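Local coordinates for protein PfEMP1 variant 1 of strain MC (Plasmodium falciparum, PDB 5LGD) that probably takes part in binding receptors on the surface of host cells, this chain being a disulfide-bonded helical piece of its DBL region, at residues W63-Q73 with H82-L90. Numbering follows the deposited sequence.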
# COMPACT_ATOMS: atom_id res chain seq x y z
N TRP B 63 -6.91 16.64 32.71
CA TRP B 63 -6.61 16.85 31.29
C TRP B 63 -5.13 16.86 31.01
O TRP B 63 -4.72 16.29 30.00
CB TRP B 63 -7.30 18.11 30.73
CG TRP B 63 -7.11 18.32 29.26
CD1 TRP B 63 -6.66 19.45 28.65
CD2 TRP B 63 -7.42 17.40 28.21
NE1 TRP B 63 -6.68 19.30 27.29
CE2 TRP B 63 -7.14 18.05 26.98
CE3 TRP B 63 -7.88 16.07 28.17
CZ2 TRP B 63 -7.26 17.40 25.75
CZ3 TRP B 63 -8.04 15.44 26.94
CH2 TRP B 63 -7.73 16.10 25.75
N GLY B 64 -4.35 17.47 31.91
CA GLY B 64 -2.89 17.53 31.83
C GLY B 64 -2.29 16.13 31.81
O GLY B 64 -1.41 15.84 30.99
N LYS B 65 -2.79 15.26 32.71
CA LYS B 65 -2.37 13.86 32.84
C LYS B 65 -2.73 13.04 31.57
O LYS B 65 -1.92 12.22 31.11
CB LYS B 65 -2.97 13.22 34.11
CG LYS B 65 -2.23 13.58 35.43
CD LYS B 65 -3.21 13.55 36.61
CE LYS B 65 -2.68 14.23 37.86
NZ LYS B 65 -2.01 13.28 38.80
N ILE B 66 -3.93 13.27 31.01
CA ILE B 66 -4.41 12.60 29.79
C ILE B 66 -3.55 13.03 28.60
O ILE B 66 -3.13 12.16 27.83
CB ILE B 66 -5.93 12.83 29.60
CG1 ILE B 66 -6.68 12.12 30.74
CG2 ILE B 66 -6.40 12.33 28.25
CD1 ILE B 66 -8.13 12.46 30.92
N LYS B 67 -3.24 14.35 28.47
CA LYS B 67 -2.39 14.86 27.38
C LYS B 67 -1.01 14.26 27.44
O LYS B 67 -0.42 13.98 26.40
CB LYS B 67 -2.30 16.39 27.38
CG LYS B 67 -3.59 17.09 26.92
CD LYS B 67 -3.34 18.58 26.70
CE LYS B 67 -3.22 19.38 27.99
NZ LYS B 67 -2.81 20.78 27.73
N ASP B 68 -0.50 14.07 28.67
CA ASP B 68 0.82 13.49 28.95
C ASP B 68 0.93 12.06 28.46
O ASP B 68 1.95 11.72 27.85
CB ASP B 68 1.18 13.64 30.43
CG ASP B 68 1.75 15.00 30.78
OD1 ASP B 68 2.54 15.54 29.96
OD2 ASP B 68 1.44 15.51 31.88
N HIS B 69 -0.12 11.23 28.62
CA HIS B 69 -0.08 9.85 28.11
C HIS B 69 -0.21 9.83 26.58
O HIS B 69 0.40 8.98 25.94
CB HIS B 69 -1.17 8.96 28.76
CG HIS B 69 -0.89 7.50 28.56
ND1 HIS B 69 -1.64 6.73 27.69
CD2 HIS B 69 0.11 6.73 29.05
CE1 HIS B 69 -1.10 5.53 27.71
NE2 HIS B 69 -0.04 5.48 28.50
N PHE B 70 -0.96 10.80 26.01
CA PHE B 70 -1.15 10.93 24.55
C PHE B 70 0.18 11.18 23.84
O PHE B 70 0.40 10.69 22.74
CB PHE B 70 -2.12 12.08 24.24
CG PHE B 70 -2.71 12.04 22.85
CD1 PHE B 70 -2.08 12.66 21.79
CD2 PHE B 70 -3.92 11.40 22.62
CE1 PHE B 70 -2.63 12.63 20.52
CE2 PHE B 70 -4.45 11.35 21.34
CZ PHE B 70 -3.81 11.99 20.30
N ARG B 71 1.02 11.99 24.46
CA ARG B 71 2.34 12.35 23.96
C ARG B 71 3.33 11.18 24.06
O ARG B 71 4.42 11.26 23.50
CB ARG B 71 2.87 13.59 24.70
CG ARG B 71 2.09 14.84 24.32
CD ARG B 71 2.75 16.09 24.89
NE ARG B 71 1.89 17.25 24.65
CZ ARG B 71 1.26 17.92 25.60
NH1 ARG B 71 0.48 18.95 25.29
NH2 ARG B 71 1.43 17.61 26.88
N LYS B 72 2.95 10.09 24.76
CA LYS B 72 3.80 8.92 24.90
C LYS B 72 3.52 7.86 23.83
O LYS B 72 4.26 6.87 23.78
CB LYS B 72 3.75 8.34 26.33
CG LYS B 72 4.57 9.19 27.29
CD LYS B 72 4.07 9.19 28.72
CE LYS B 72 4.68 10.36 29.47
NZ LYS B 72 4.43 10.30 30.93
N GLN B 73 2.51 8.08 22.91
CA GLN B 73 2.19 7.12 21.84
C GLN B 73 3.36 6.92 20.86
O GLN B 73 4.00 7.88 20.41
CB GLN B 73 0.92 7.47 21.09
CG GLN B 73 -0.33 7.58 21.95
CD GLN B 73 -1.43 8.13 21.10
OE1 GLN B 73 -2.14 7.40 20.40
NE2 GLN B 73 -1.56 9.44 21.09
N HIS B 82 2.77 14.93 18.21
CA HIS B 82 1.67 14.47 19.07
C HIS B 82 0.69 15.61 19.38
O HIS B 82 -0.46 15.35 19.72
CB HIS B 82 2.26 13.98 20.40
CG HIS B 82 2.95 12.67 20.30
ND1 HIS B 82 4.33 12.58 20.12
CD2 HIS B 82 2.45 11.42 20.42
CE1 HIS B 82 4.61 11.29 20.11
NE2 HIS B 82 3.52 10.56 20.32
N ASP B 83 1.16 16.87 19.31
CA ASP B 83 0.34 18.04 19.59
C ASP B 83 -0.51 18.42 18.39
O ASP B 83 -1.67 18.74 18.56
CB ASP B 83 1.20 19.21 20.10
CG ASP B 83 1.49 19.07 21.59
OD1 ASP B 83 2.41 18.30 21.95
OD2 ASP B 83 0.75 19.68 22.40
N ASP B 84 0.06 18.35 17.16
CA ASP B 84 -0.73 18.59 15.93
C ASP B 84 -1.76 17.48 15.82
O ASP B 84 -2.86 17.68 15.29
CB ASP B 84 0.15 18.53 14.67
CG ASP B 84 1.34 19.45 14.66
OD1 ASP B 84 1.22 20.58 15.19
OD2 ASP B 84 2.38 19.07 14.07
N PHE B 85 -1.39 16.30 16.33
CA PHE B 85 -2.23 15.12 16.33
C PHE B 85 -3.44 15.36 17.22
O PHE B 85 -4.56 15.28 16.73
CB PHE B 85 -1.39 13.88 16.73
CG PHE B 85 -2.03 12.52 16.71
CD1 PHE B 85 -3.29 12.32 16.14
CD2 PHE B 85 -1.39 11.43 17.29
CE1 PHE B 85 -3.87 11.06 16.13
CE2 PHE B 85 -1.99 10.17 17.29
CZ PHE B 85 -3.22 10.00 16.71
N LEU B 86 -3.20 15.74 18.48
CA LEU B 86 -4.20 16.08 19.50
C LEU B 86 -5.14 17.20 19.03
O LEU B 86 -6.35 17.12 19.22
CB LEU B 86 -3.45 16.58 20.76
CG LEU B 86 -3.65 15.84 22.10
CD1 LEU B 86 -3.27 16.71 23.23
CD2 LEU B 86 -5.09 15.38 22.30
N GLN B 87 -4.55 18.27 18.45
CA GLN B 87 -5.27 19.42 17.96
C GLN B 87 -6.22 19.05 16.84
O GLN B 87 -7.36 19.46 16.91
CB GLN B 87 -4.30 20.51 17.53
CG GLN B 87 -4.95 21.82 17.16
CD GLN B 87 -3.97 22.93 17.33
OE1 GLN B 87 -4.11 23.77 18.22
NE2 GLN B 87 -2.90 22.91 16.54
N THR B 88 -5.78 18.24 15.86
CA THR B 88 -6.63 17.76 14.76
C THR B 88 -7.83 17.00 15.34
O THR B 88 -8.97 17.24 14.96
CB THR B 88 -5.80 16.85 13.80
OG1 THR B 88 -4.71 17.60 13.28
CG2 THR B 88 -6.63 16.27 12.64
N LEU B 89 -7.55 16.08 16.26
CA LEU B 89 -8.53 15.19 16.89
C LEU B 89 -9.66 15.91 17.65
O LEU B 89 -10.81 15.45 17.70
CB LEU B 89 -7.71 14.30 17.84
CG LEU B 89 -8.18 12.91 18.22
CD1 LEU B 89 -8.58 12.02 16.98
CD2 LEU B 89 -7.09 12.25 19.07
N LEU B 90 -9.32 17.07 18.21
CA LEU B 90 -10.23 17.85 19.05
C LEU B 90 -10.81 19.08 18.39
O LEU B 90 -11.60 19.76 19.02
CB LEU B 90 -9.54 18.19 20.38
CG LEU B 90 -9.18 16.96 21.22
CD1 LEU B 90 -8.28 17.31 22.37
CD2 LEU B 90 -10.44 16.23 21.71
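F70 projects from the C-terminal part of helix 45-70 as a knob into a hole lined by H82, F85, L86 and L89. L86 CG lies over one face of the F70 ring, 3.9 Å from its centroid, while Q73 NE2 sits over the centre of the opposite face. The F70 edge points at the face of F85 in an edge-to-face pair, planes 56° apart, and CZ of F70 touches L89 CD2 at 3.5 Å. Farther along, L90 CD1 meets the W63 indole at its edge, 3.5 Å from CZ2.

Polar links hold the turn from F70 to Q73 against the start of helix 82-90. H82 NE2 donates to Q73 O at 2.7 Å, in the imidazole plane and on a carbonyl lone pair; R71 CA packs over the H82 face. R71, extended from CG to NE, grips D83 side-on: NE reaches OD1 at 2.9 Å and NH1 reaches OD2 at 3.0 Å, the guanidinium and carboxylate nearly coplanar (13°).

An aromatic side chain of another protein's chain also meets F70. The axes of 63-70 and 82-90 run at 121° to each other, setting short helix 82-90 across the C-terminal part of helix 45-70: two consecutive helices joined by a loop within the alpha-helical, disulfide-bonded DBL-family fold.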